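Local coordinates for protein mediator of RNA polymerase II transcription subunit 6 (Schizosaccharomyces pombe, PDB 4H61) that serves in the Mediator complex, the coactivator that conveys signals from gene-specific regulatory proteins to the basal RNA polymerase II transcription machinery, at residues P14-S19 and V28-S33; G21-E26 and F82-Q87; V102-V105 and I110-A113. One frame throughout, in Å; residues are numbered along the deposited sequence.

Interaction 1: P14-S19 and V28-S33; sequences PEWVQS and VLEYFS
Trp16 reaches from helix 14-19 onto Tyr31 of helix 28-33, and these two large side chains bridge helices whose axes stay 11.0 Å apart. The closest packing lies where the benzo part of the indole meets the start of the tyrosine side chain: Trp16 CE3 is 3.6 Å from Tyr31 CD1, while CA of Tyr31 sits over one indole face, toward its rim. The ring planes are inclined by 34°. CG of Tyr31 is anti to the backbone N (chi1 -174°); this carries the phenol obliquely toward helix 14-19, where its CE1 lies 3.9 Å from Val17 CG2. A branched valine suits this buried spot. The phenol OH hydrogen-bonds to backbone atoms outside the two helices, Glu108 O and Met13 N, so a polar tip on a buried residue is satisfied by backbone. The solvent side is looser. There the extended Glu30 crosses the indole at about a right angle, resting its methylene CG 3.7 Å from Trp16 CZ2, so that an exposed residue lends its aliphatic part to the contact. The whole is an α-helical hairpin, two short, nearly antiparallel helices (151°) joined by a loop, with a wide gap between axes that aromatic side chains bridge.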
ATOM      1  N   PRO A  14       8.549  -0.315  18.234  1.00137.09           N
ATOM      2  CA  PRO A  14       8.341   0.904  19.038  1.00138.15           C
ATOM      3  C   PRO A  14       9.513   1.886  18.981  1.00142.16           C
ATOM      4  O   PRO A  14       9.305   3.097  19.084  1.00137.80           O
ATOM      5  CB  PRO A  14       8.193   0.364  20.463  1.00133.19           C
ATOM      6  CG  PRO A  14       7.760  -1.046  20.302  1.00133.92           C
ATOM      7  CD  PRO A  14       8.430  -1.537  19.050  1.00136.22           C
ATOM      8  N   GLU A  15      10.725   1.363  18.810  1.00150.93           N
ATOM      9  CA  GLU A  15      11.935   2.184  18.802  1.00158.45           C
ATOM     10  C   GLU A  15      12.027   3.071  17.563  1.00150.66           C
ATOM     11  O   GLU A  15      12.757   4.060  17.551  1.00152.21           O
ATOM     12  CB  GLU A  15      13.191   1.307  18.939  1.00169.80           C
ATOM     13  CG  GLU A  15      13.349   0.215  17.872  1.00179.46           C
ATOM     14  CD  GLU A  15      12.605  -1.081  18.204  1.00188.69           C
ATOM     15  OE1 GLU A  15      11.583  -1.026  18.920  1.00191.70           O
ATOM     16  OE2 GLU A  15      13.046  -2.161  17.744  1.00190.70           O
ATOM     17  N   TRP A  16      11.285   2.711  16.522  1.00144.38           N
ATOM     18  CA  TRP A  16      11.223   3.516  15.308  1.00139.64           C
ATOM     19  C   TRP A  16      10.161   4.598  15.481  1.00141.95           C
ATOM     20  O   TRP A  16      10.353   5.750  15.086  1.00139.54           O
ATOM     21  CB  TRP A  16      10.888   2.626  14.109  1.00130.48           C
ATOM     22  CG  TRP A  16      11.018   3.282  12.763  1.00130.89           C
ATOM     23  CD1 TRP A  16      12.082   3.201  11.913  1.00132.48           C
ATOM     24  CD2 TRP A  16      10.036   4.090  12.096  1.00133.26           C
ATOM     25  NE1 TRP A  16      11.830   3.916  10.763  1.00133.49           N
ATOM     26  CE2 TRP A  16      10.581   4.469  10.852  1.00134.58           C
ATOM     27  CE3 TRP A  16       8.755   4.533  12.433  1.00135.05           C
ATOM     28  CZ2 TRP A  16       9.888   5.271   9.945  1.00137.59           C
ATOM     29  CZ3 TRP A  16       8.068   5.332  11.531  1.00137.35           C
ATOM     30  CH2 TRP A  16       8.636   5.691  10.301  1.00137.69           C
ATOM     31  N   VAL A  17       9.040   4.212  16.084  1.00143.88           N
ATOM     32  CA  VAL A  17       7.923   5.119  16.304  1.00148.96           C
ATOM     33  C   VAL A  17       8.337   6.315  17.157  1.00158.74           C
ATOM     34  O   VAL A  17       8.018   7.459  16.829  1.00159.44           O
ATOM     35  CB  VAL A  17       6.737   4.396  16.972  1.00150.08           C
ATOM     36  CG1 VAL A  17       5.603   5.372  17.246  1.00151.90           C
ATOM     37  CG2 VAL A  17       6.259   3.249  16.094  1.00145.75           C
ATOM     38  N   GLN A  18       9.050   6.044  18.247  1.00165.34           N
ATOM     39  CA  GLN A  18       9.545   7.104  19.119  1.00171.48           C
ATOM     40  C   GLN A  18      10.540   7.995  18.382  1.00168.19           C
ATOM     41  O   GLN A  18      10.526   9.215  18.534  1.00170.52           O
ATOM     42  CB  GLN A  18      10.185   6.512  20.375  1.00181.10           C
ATOM     43  CG  GLN A  18       9.188   5.928  21.367  1.00190.30           C
ATOM     44  CD  GLN A  18       9.865   5.295  22.572  1.00200.67           C
ATOM     45  OE1 GLN A  18      10.907   4.646  22.444  1.00202.80           O
ATOM     46  NE2 GLN A  18       9.279   5.486  23.751  1.00204.75           N
ATOM     47  N   SER A  19      11.387   7.376  17.567  1.00165.74           N
ATOM     48  CA  SER A  19      12.388   8.093  16.785  1.00166.70           C
ATOM     49  C   SER A  19      11.774   9.064  15.769  1.00165.22           C
ATOM     50  O   SER A  19      12.426  10.020  15.348  1.00167.95           O
ATOM     51  CB  SER A  19      13.304   7.091  16.073  1.00166.41           C
ATOM     52  OG  SER A  19      14.298   7.744  15.306  1.00170.51           O
ATOM     53  N   VAL A  28       3.618   6.546   7.801  1.00117.58           N
ATOM     54  CA  VAL A  28       3.182   5.175   8.069  1.00118.94           C
ATOM     55  C   VAL A  28       3.723   4.142   7.059  1.00120.84           C
ATOM     56  O   VAL A  28       4.102   3.033   7.431  1.00124.82           O
ATOM     57  CB  VAL A  28       1.645   5.080   8.163  1.00117.29           C
ATOM     58  CG1 VAL A  28       1.007   5.555   6.882  1.00116.70           C
ATOM     59  CG2 VAL A  28       1.213   3.660   8.473  1.00115.00           C
ATOM     60  N   LEU A  29       3.781   4.518   5.789  1.00119.16           N
ATOM     61  CA  LEU A  29       4.269   3.627   4.742  1.00107.55           C
ATOM     62  C   LEU A  29       5.748   3.340   4.935  1.00108.41           C
ATOM     63  O   LEU A  29       6.231   2.273   4.566  1.00114.02           O
ATOM     64  CB  LEU A  29       4.040   4.256   3.366  1.00106.84           C
ATOM     65  CG  LEU A  29       3.221   3.475   2.341  1.00111.68           C
ATOM     66  CD1 LEU A  29       2.265   2.523   3.036  1.00118.18           C
ATOM     67  CD2 LEU A  29       2.464   4.426   1.403  1.00102.80           C
ATOM     68  N   GLU A  30       6.475   4.292   5.507  1.00110.72           N
ATOM     69  CA  GLU A  30       7.894   4.083   5.755  1.00113.22           C
ATOM     70  C   GLU A  30       8.050   3.065   6.874  1.00115.74           C
ATOM     71  O   GLU A  30       8.931   2.203   6.830  1.00120.53           O
ATOM     72  CB  GLU A  30       8.577   5.394   6.132  1.00121.80           C
ATOM     73  CG  GLU A  30      10.089   5.288   6.224  1.00131.69           C
ATOM     74  CD  GLU A  30      10.762   6.642   6.167  1.00148.15           C
ATOM     75  OE1 GLU A  30      10.201   7.552   5.512  1.00156.98           O
ATOM     76  OE2 GLU A  30      11.843   6.801   6.779  1.00152.64           O
ATOM     77  N   TYR A  31       7.182   3.182   7.875  1.00113.50           N
ATOM     78  CA  TYR A  31       7.101   2.228   8.971  1.00115.63           C
ATOM     79  C   TYR A  31       6.893   0.835   8.401  1.00114.52           C
ATOM     80  O   TYR A  31       7.617  -0.112   8.733  1.00116.62           O
ATOM     81  CB  TYR A  31       5.917   2.595   9.866  1.00115.98           C
ATOM     82  CG  TYR A  31       5.768   1.778  11.132  1.00115.78           C
ATOM     83  CD1 TYR A  31       6.856   1.525  11.959  1.00112.75           C
ATOM     84  CD2 TYR A  31       4.522   1.296  11.518  1.00119.54           C
ATOM     85  CE1 TYR A  31       6.707   0.793  13.133  1.00118.20           C
ATOM     86  CE2 TYR A  31       4.362   0.567  12.688  1.00121.66           C
ATOM     87  CZ  TYR A  31       5.456   0.317  13.492  1.00121.54           C
ATOM     88  OH  TYR A  31       5.290  -0.412  14.653  1.00121.92           O
ATOM     89  N   PHE A  32       5.897   0.733   7.531  1.00106.74           N
ATOM     90  CA  PHE A  32       5.543  -0.521   6.895  1.00103.65           C
ATOM     91  C   PHE A  32       6.749  -1.115   6.178  1.00103.79           C
ATOM     92  O   PHE A  32       6.910  -2.330   6.137  1.00104.60           O
ATOM     93  CB  PHE A  32       4.383  -0.294   5.915  1.00104.87           C
ATOM     94  CG  PHE A  32       3.865  -1.552   5.286  1.00100.27           C
ATOM     95  CD1 PHE A  32       2.937  -2.341   5.949  1.00 92.29           C
ATOM     96  CD2 PHE A  32       4.304  -1.943   4.022  1.00 98.84           C
ATOM     97  CE1 PHE A  32       2.461  -3.502   5.371  1.00 98.54           C
ATOM     98  CE2 PHE A  32       3.838  -3.106   3.428  1.00 95.63           C
ATOM     99  CZ  PHE A  32       2.918  -3.894   4.101  1.00 98.28           C
ATOM    100  N   SER A  33       7.610  -0.249   5.643  1.00108.96           N
ATOM    101  CA  SER A  33       8.799  -0.686   4.898  1.00111.45           C
ATOM    102  C   SER A  33       9.834  -1.450   5.719  1.00110.97           C
ATOM    103  O   SER A  33      10.621  -2.215   5.164  1.00116.85           O
ATOM    104  CB  SER A  33       9.472   0.505   4.230  1.00112.50           C
ATOM    105  OG  SER A  33       8.598   1.071   3.274  1.00131.18           O
TER

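Interaction 2: G21-E26 and F82-Q87; sequences GGLRTE and FLWVIQ
A loop joining two helices is pinned here to the face of an antiparallel sheet: residues 21-26, which follow helix 14-19, receive the indole of Trp84 from strand 83-91. The loop begins with Gly21, whose positive phi completes a Schellman motif at the helix end, and Gly22, whose backbone angles leave no room for a side chain. Trp84 then meets three successive residues. Its six-membered ring makes the apolar contact, with CZ3 3.7 Å from Leu23 CB. The same ring also meets the loop backbone, CH2 lying 3.5 Å from the carbonyl O of Leu23. CZ2 passes 3.9 Å from Arg24 CA, while the arginine side chain turns away and gives NH2 to Met20 O. At the pyrrole edge NE1 donates to Thr25 OG1 over 2.8 Å, with an N-H...O angle of 150° and the oxygen tilted 16° out of the ring plane. Threonine suits this place because its hydroxyl oxygen can accept the N-H, and chi1 -62°, with OG1 beside the backbone N, directs it to the indole. Val28 also touches the Trp84 side chain. A phenylalanine in place of Trp84 would probably leave Thr25 OG1 without its N-H donor and open a gap beside Leu23. The chemistry thus divides the indole: its carbon rim packs without much direction, whereas the single N-H of a buried residue finds an acceptor and probably sets, together with the packing, which way the ring is turned.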
ATOM      1  N   GLY A  21       8.544  10.483  16.225  1.00153.73           N
ATOM      2  CA  GLY A  21       7.534  11.304  16.872  1.00154.47           C
ATOM      3  C   GLY A  21       6.112  10.804  16.688  1.00153.52           C
ATOM      4  O   GLY A  21       5.165  11.595  16.645  1.00150.72           O
ATOM      5  N   GLY A  22       5.963   9.485  16.577  1.00151.98           N
ATOM      6  CA  GLY A  22       4.655   8.865  16.454  1.00149.31           C
ATOM      7  C   GLY A  22       4.219   8.653  15.017  1.00146.41           C
ATOM      8  O   GLY A  22       4.735   9.288  14.094  1.00147.17           O
ATOM      9  N   LEU A  23       3.257   7.761  14.820  1.00144.19           N
ATOM     10  CA  LEU A  23       2.805   7.444  13.471  1.00139.63           C
ATOM     11  C   LEU A  23       1.929   8.539  12.891  1.00141.34           C
ATOM     12  O   LEU A  23       1.058   9.086  13.568  1.00143.29           O
ATOM     13  CB  LEU A  23       2.059   6.108  13.431  1.00134.70           C
ATOM     14  CG  LEU A  23       2.882   4.842  13.669  1.00131.06           C
ATOM     15  CD1 LEU A  23       2.056   3.598  13.355  1.00123.55           C
ATOM     16  CD2 LEU A  23       4.168   4.875  12.848  1.00130.70           C
ATOM     17  N   ARG A  24       2.175   8.849  11.625  1.00142.25           N
ATOM     18  CA  ARG A  24       1.350   9.782  10.877  1.00144.21           C
ATOM     19  C   ARG A  24       1.200   9.248   9.458  1.00139.31           C
ATOM     20  O   ARG A  24       2.050   8.487   8.988  1.00135.14           O
ATOM     21  CB  ARG A  24       1.993  11.173  10.865  1.00149.77           C
ATOM     22  CG  ARG A  24       1.953  11.895  12.211  1.00155.47           C
ATOM     23  CD  ARG A  24       2.894  13.101  12.261  1.00161.66           C
ATOM     24  NE  ARG A  24       4.300  12.717  12.383  1.00164.81           N
ATOM     25  CZ  ARG A  24       5.200  12.835  11.409  1.00164.58           C
ATOM     26  NH1 ARG A  24       4.848  13.337  10.231  1.00164.11           N
ATOM     27  NH2 ARG A  24       6.458  12.457  11.616  1.00162.25           N
ATOM     28  N   THR A  25       0.118   9.636   8.787  1.00140.43           N
ATOM     29  CA  THR A  25      -0.103   9.290   7.383  1.00136.61           C
ATOM     30  C   THR A  25       1.139   9.617   6.558  1.00137.81           C
ATOM     31  O   THR A  25       1.504   8.885   5.638  1.00137.77           O
ATOM     32  CB  THR A  25      -1.313  10.054   6.808  1.00135.79           C
ATOM     33  OG1 THR A  25      -2.493   9.687   7.530  1.00137.19           O
ATOM     34  CG2 THR A  25      -1.513   9.738   5.334  1.00133.93           C
ATOM     35  N   GLU A  26       1.790  10.717   6.929  1.00141.15           N
ATOM     36  CA  GLU A  26       3.024  11.175   6.302  1.00140.36           C
ATOM     37  C   GLU A  26       4.121  10.118   6.285  1.00130.51           C
ATOM     38  O   GLU A  26       4.918  10.079   5.349  1.00127.76           O
ATOM     39  CB  GLU A  26       3.550  12.429   7.015  1.00153.55           C
ATOM     40  CG  GLU A  26       2.785  13.717   6.713  1.00167.73           C
ATOM     41  CD  GLU A  26       1.469  13.835   7.471  1.00176.78           C
ATOM     42  OE1 GLU A  26       1.160  12.939   8.286  1.00177.20           O
ATOM     43  OE2 GLU A  26       0.744  14.831   7.251  1.00181.78           O
ATOM     44  N   PHE A  82      -4.748   6.166  15.441  1.00153.41           N
ATOM     45  CA  PHE A  82      -4.784   4.754  15.823  1.00153.28           C
ATOM     46  C   PHE A  82      -4.608   3.767  14.663  1.00135.29           C
ATOM     47  O   PHE A  82      -3.832   2.819  14.779  1.00137.19           O
ATOM     48  CB  PHE A  82      -6.050   4.428  16.625  1.00168.26           C
ATOM     49  CG  PHE A  82      -5.981   4.857  18.067  1.00188.64           C
ATOM     50  CD1 PHE A  82      -4.828   5.435  18.580  1.00193.69           C
ATOM     51  CD2 PHE A  82      -7.066   4.675  18.913  1.00195.71           C
ATOM     52  CE1 PHE A  82      -4.760   5.831  19.907  1.00195.71           C
ATOM     53  CE2 PHE A  82      -7.004   5.067  20.243  1.00197.78           C
ATOM     54  CZ  PHE A  82      -5.848   5.645  20.739  1.00198.03           C
ATOM     55  N   LEU A  83      -5.316   3.965  13.555  1.00118.99           N
ATOM     56  CA  LEU A  83      -5.148   3.028  12.458  1.00130.40           C
ATOM     57  C   LEU A  83      -4.949   3.616  11.068  1.00135.78           C
ATOM     58  O   LEU A  83      -5.387   4.724  10.764  1.00137.68           O
ATOM     59  CB  LEU A  83      -6.228   1.930  12.448  1.00138.84           C
ATOM     60  CG  LEU A  83      -7.700   2.104  12.063  1.00148.39           C
ATOM     61  CD1 LEU A  83      -7.908   2.609  10.654  1.00153.81           C
ATOM     62  CD2 LEU A  83      -8.377   0.759  12.197  1.00152.05           C
ATOM     63  N   TRP A  84      -4.269   2.831  10.239  1.00131.29           N
ATOM     64  CA  TRP A  84      -4.197   3.065   8.811  1.00123.88           C
ATOM     65  C   TRP A  84      -4.304   1.695   8.177  1.00126.08           C
ATOM     66  O   TRP A  84      -3.879   0.702   8.771  1.00127.79           O
ATOM     67  CB  TRP A  84      -2.872   3.709   8.429  1.00119.11           C
ATOM     68  CG  TRP A  84      -2.726   5.105   8.911  1.00129.35           C
ATOM     69  CD1 TRP A  84      -3.002   6.248   8.215  1.00133.30           C
ATOM     70  CD2 TRP A  84      -2.269   5.521  10.202  1.00133.44           C
ATOM     71  NE1 TRP A  84      -2.740   7.351   8.994  1.00137.20           N
ATOM     72  CE2 TRP A  84      -2.291   6.931  10.219  1.00137.64           C
ATOM     73  CE3 TRP A  84      -1.844   4.838  11.347  1.00129.00           C
ATOM     74  CZ2 TRP A  84      -1.903   7.669  11.334  1.00142.26           C
ATOM     75  CZ3 TRP A  84      -1.460   5.571  12.450  1.00132.26           C
ATOM     76  CH2 TRP A  84      -1.491   6.973  12.437  1.00140.69           C
ATOM     77  N   VAL A  85      -4.887   1.633   6.986  1.00122.19           N
ATOM     78  CA  VAL A  85      -5.014   0.371   6.271  1.00116.79           C
ATOM     79  C   VAL A  85      -4.278   0.438   4.945  1.00120.04           C
ATOM     80  O   VAL A  85      -4.477   1.369   4.155  1.00125.27           O
ATOM     81  CB  VAL A  85      -6.480   0.002   6.025  1.00114.62           C
ATOM     82  CG1 VAL A  85      -6.574  -1.269   5.178  1.00114.45           C
ATOM     83  CG2 VAL A  85      -7.205  -0.171   7.346  1.00107.34           C
ATOM     84  N   ILE A  86      -3.433  -0.562   4.708  1.00113.21           N
ATOM     85  CA  ILE A  86      -2.548  -0.577   3.551  1.00107.60           C
ATOM     86  C   ILE A  86      -2.900  -1.732   2.640  1.00107.19           C
ATOM     87  O   ILE A  86      -3.226  -2.817   3.115  1.00114.93           O
ATOM     88  CB  ILE A  86      -1.083  -0.713   3.999  1.00105.18           C
ATOM     89  CG1 ILE A  86      -0.681   0.502   4.838  1.00107.09           C
ATOM     90  CG2 ILE A  86      -0.158  -0.871   2.808  1.00100.50           C
ATOM     91  CD1 ILE A  86       0.679   0.386   5.448  1.00105.74           C
ATOM     92  N   GLN A  87      -2.842  -1.498   1.333  1.00106.05           N
ATOM     93  CA  GLN A  87      -3.156  -2.533   0.358  1.00105.36           C
ATOM     94  C   GLN A  87      -1.984  -2.822  -0.566  1.00108.50           C
ATOM     95  O   GLN A  87      -1.408  -1.906  -1.162  1.00108.60           O
ATOM     96  CB  GLN A  87      -4.359  -2.107  -0.472  1.00110.43           C
ATOM     97  CG  GLN A  87      -4.529  -2.877  -1.759  1.00112.23           C
ATOM     98  CD  GLN A  87      -5.817  -2.516  -2.468  1.00119.05           C
ATOM     99  OE1 GLN A  87      -6.892  -2.556  -1.867  1.00123.28           O
ATOM    100  NE2 GLN A  87      -5.719  -2.150  -3.748  1.00114.32           N
TER

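Interaction 3: V102-V105 and I110-A113; sequences VYFV and IYMA
Phe104 and Tyr111 form the hydrogen-bonded pair at the middle of this antiparallel hairpin, and each satisfies the other's backbone. Phe104 N donates to Tyr111 O over 2.7 Å, nearly in line with the carbonyl; Tyr111 N returns a bond of 3.1 Å to Phe104 O, lying in that carbonyl's plane. A third bond, Ala113 N to Val102 O at 2.8 Å, carries the pairing just past the last strand residue. The carbonyls also accept CA-H...O contacts, including Ile110 CA to Phe104 O at 3.1 Å. Strand 97-106 is bonded on its other edge by strand 83-91, for Tyr103 and Val105 bond to the backbones of Ile86 and Trp84; Ile110 bonds to the backbone of Trp11.

Among the side chains, Ala113 CB lies over one face of the Phe104 ring, 3.6 Å from its centroid, a CH-pi contact for which a lone methyl is well suited. CB of Phe104 in turn sits over the Tyr111 ring, whose CG stands between the backbone N and the carbonyl carbon (chi1 51°), which brings it to Phe104 CB on the neighbouring strand. The other sheet face carries Val105 and Ile110, side by side with CG1 atoms 4.1 Å apart; branched residues favour strands and fill the interior beside Tyr31. The hairpin's three cross-strand bonds, with those to strand 83-91 and Trp11, satisfy these backbone groups, leaving the side chains to contribute dispersion and CH-pi attraction.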
ATOM      1  N   VAL A 102      -4.359  -7.154   2.078  1.00 96.18           N
ATOM      2  CA  VAL A 102      -4.447  -5.913   2.846  1.00 97.99           C
ATOM      3  C   VAL A 102      -3.983  -6.080   4.294  1.00 99.64           C
ATOM      4  O   VAL A 102      -4.130  -7.149   4.887  1.00106.34           O
ATOM      5  CB  VAL A 102      -5.841  -5.204   2.738  1.00109.36           C
ATOM      6  CG1 VAL A 102      -6.782  -5.962   1.813  1.00113.81           C
ATOM      7  CG2 VAL A 102      -6.466  -4.984   4.099  1.00101.92           C
ATOM      8  N   TYR A 103      -3.393  -5.024   4.844  1.00100.19           N
ATOM      9  CA  TYR A 103      -2.762  -5.097   6.153  1.00110.49           C
ATOM     10  C   TYR A 103      -3.327  -4.015   7.051  1.00115.28           C
ATOM     11  O   TYR A 103      -3.723  -2.950   6.577  1.00118.12           O
ATOM     12  CB  TYR A 103      -1.242  -4.895   6.035  1.00110.14           C
ATOM     13  CG  TYR A 103      -0.594  -5.645   4.888  1.00107.74           C
ATOM     14  CD1 TYR A 103      -0.739  -5.204   3.576  1.00 98.38           C
ATOM     15  CD2 TYR A 103       0.180  -6.786   5.120  1.00102.71           C
ATOM     16  CE1 TYR A 103      -0.158  -5.879   2.530  1.00100.52           C
ATOM     17  CE2 TYR A 103       0.771  -7.468   4.072  1.00100.58           C
ATOM     18  CZ  TYR A 103       0.597  -7.003   2.777  1.00105.05           C
ATOM     19  OH  TYR A 103       1.170  -7.657   1.714  1.00110.61           O
ATOM     20  N   PHE A 104      -3.352  -4.286   8.350  1.00114.24           N
ATOM     21  CA  PHE A 104      -3.739  -3.278   9.326  1.00112.76           C
ATOM     22  C   PHE A 104      -2.527  -2.745  10.071  1.00115.99           C
ATOM     23  O   PHE A 104      -1.619  -3.495  10.424  1.00120.11           O
ATOM     24  CB  PHE A 104      -4.749  -3.847  10.319  1.00107.95           C
ATOM     25  CG  PHE A 104      -6.085  -4.147   9.706  1.00117.44           C
ATOM     26  CD1 PHE A 104      -6.463  -3.546   8.513  1.00116.72           C
ATOM     27  CD2 PHE A 104      -6.967  -5.023  10.320  1.00122.25           C
ATOM     28  CE1 PHE A 104      -7.691  -3.816   7.943  1.00114.98           C
ATOM     29  CE2 PHE A 104      -8.202  -5.298   9.757  1.00116.80           C
ATOM     30  CZ  PHE A 104      -8.561  -4.696   8.569  1.00117.51           C
ATOM     31  N   VAL A 105      -2.505  -1.436  10.278  1.00115.04           N
ATOM     32  CA  VAL A 105      -1.535  -0.823  11.163  1.00113.07           C
ATOM     33  C   VAL A 105      -2.336  -0.259  12.325  1.00120.79           C
ATOM     34  O   VAL A 105      -2.749   0.903  12.316  1.00121.77           O
ATOM     35  CB  VAL A 105      -0.722   0.285  10.462  1.00106.45           C
ATOM     36  CG1 VAL A 105       0.421   0.742  11.349  1.00107.25           C
ATOM     37  CG2 VAL A 105      -0.177  -0.219   9.137  1.00104.57           C
ATOM     38  N   ILE A 110       1.413  -4.077  13.037  1.00115.47           N
ATOM     39  CA  ILE A 110       1.101  -4.418  11.666  1.00107.91           C
ATOM     40  C   ILE A 110       0.817  -5.915  11.540  1.00109.39           C
ATOM     41  O   ILE A 110       1.545  -6.743  12.088  1.00108.75           O
ATOM     42  CB  ILE A 110       2.240  -4.021  10.715  1.00106.04           C
ATOM     43  CG1 ILE A 110       2.701  -2.594  11.011  1.00111.92           C
ATOM     44  CG2 ILE A 110       1.798  -4.166   9.261  1.00 95.47           C
ATOM     45  CD1 ILE A 110       3.704  -2.048  10.007  1.00110.06           C
ATOM     46  N   TYR A 111      -0.254  -6.245  10.825  1.00106.08           N
ATOM     47  CA  TYR A 111      -0.604  -7.626  10.531  1.00104.44           C
ATOM     48  C   TYR A 111      -1.538  -7.668   9.319  1.00110.62           C
ATOM     49  O   TYR A 111      -2.194  -6.670   9.006  1.00112.43           O
ATOM     50  CB  TYR A 111      -1.255  -8.292  11.749  1.00105.93           C
ATOM     51  CG  TYR A 111      -2.403  -7.510  12.360  1.00109.26           C
ATOM     52  CD1 TYR A 111      -3.704  -7.649  11.876  1.00105.58           C
ATOM     53  CD2 TYR A 111      -2.190  -6.641  13.427  1.00112.56           C
ATOM     54  CE1 TYR A 111      -4.764  -6.934  12.434  1.00106.34           C
ATOM     55  CE2 TYR A 111      -3.244  -5.922  13.992  1.00118.74           C
ATOM     56  CZ  TYR A 111      -4.529  -6.074  13.490  1.00118.03           C
ATOM     57  OH  TYR A 111      -5.577  -5.363  14.041  1.00127.04           O
ATOM     58  N   MET A 112      -1.574  -8.806   8.626  1.00110.02           N
ATOM     59  CA  MET A 112      -2.498  -9.000   7.502  1.00 97.80           C
ATOM     60  C   MET A 112      -3.930  -9.013   8.014  1.00107.67           C
ATOM     61  O   MET A 112      -4.223  -9.570   9.074  1.00115.94           O
ATOM     62  CB  MET A 112      -2.215 -10.316   6.766  1.00 86.07           C
ATOM     63  CG  MET A 112      -0.786 -10.459   6.239  1.00 94.12           C
ATOM     64  SD  MET A 112      -0.409 -12.050   5.446  1.00110.67           S
ATOM     65  CE  MET A 112      -1.706 -12.104   4.212  1.00107.37           C
ATOM     66  N   ALA A 113      -4.819  -8.383   7.265  1.00110.93           N
ATOM     67  CA  ALA A 113      -6.228  -8.380   7.611  1.00110.04           C
ATOM     68  C   ALA A 113      -6.774  -9.692   7.099  1.00103.07           C
ATOM     69  O   ALA A 113      -6.117 -10.351   6.291  1.00110.71           O
ATOM     70  CB  ALA A 113      -6.920  -7.222   6.927  1.00114.69           C
TER

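Overall arrangement
From the N terminus, interaction 1 comes first and closes a short loop, turning helix 28-33 back beside helix 14-19. Interaction 2 starts inside that loop and ends over fifty residues later on strand 83-91, so the two cross along the chain, and Val17 O probably bonds to Gly22 N. Interaction 3 follows in series as a tight hairpin of strands 97-106 and 109-112. It shares the sheet with interaction 2, since strands 83-91 and 97-106 are neighbours. Helix 28-33 ties all three together: Phe32 packs on Ile86 and Tyr103, and Tyr31 on Leu23, Val105 and Ile110. This helix thereby packs on one face of the four-stranded sheet, and helix 14-19 is joined to it through helix 28-33 and the loop 21-26.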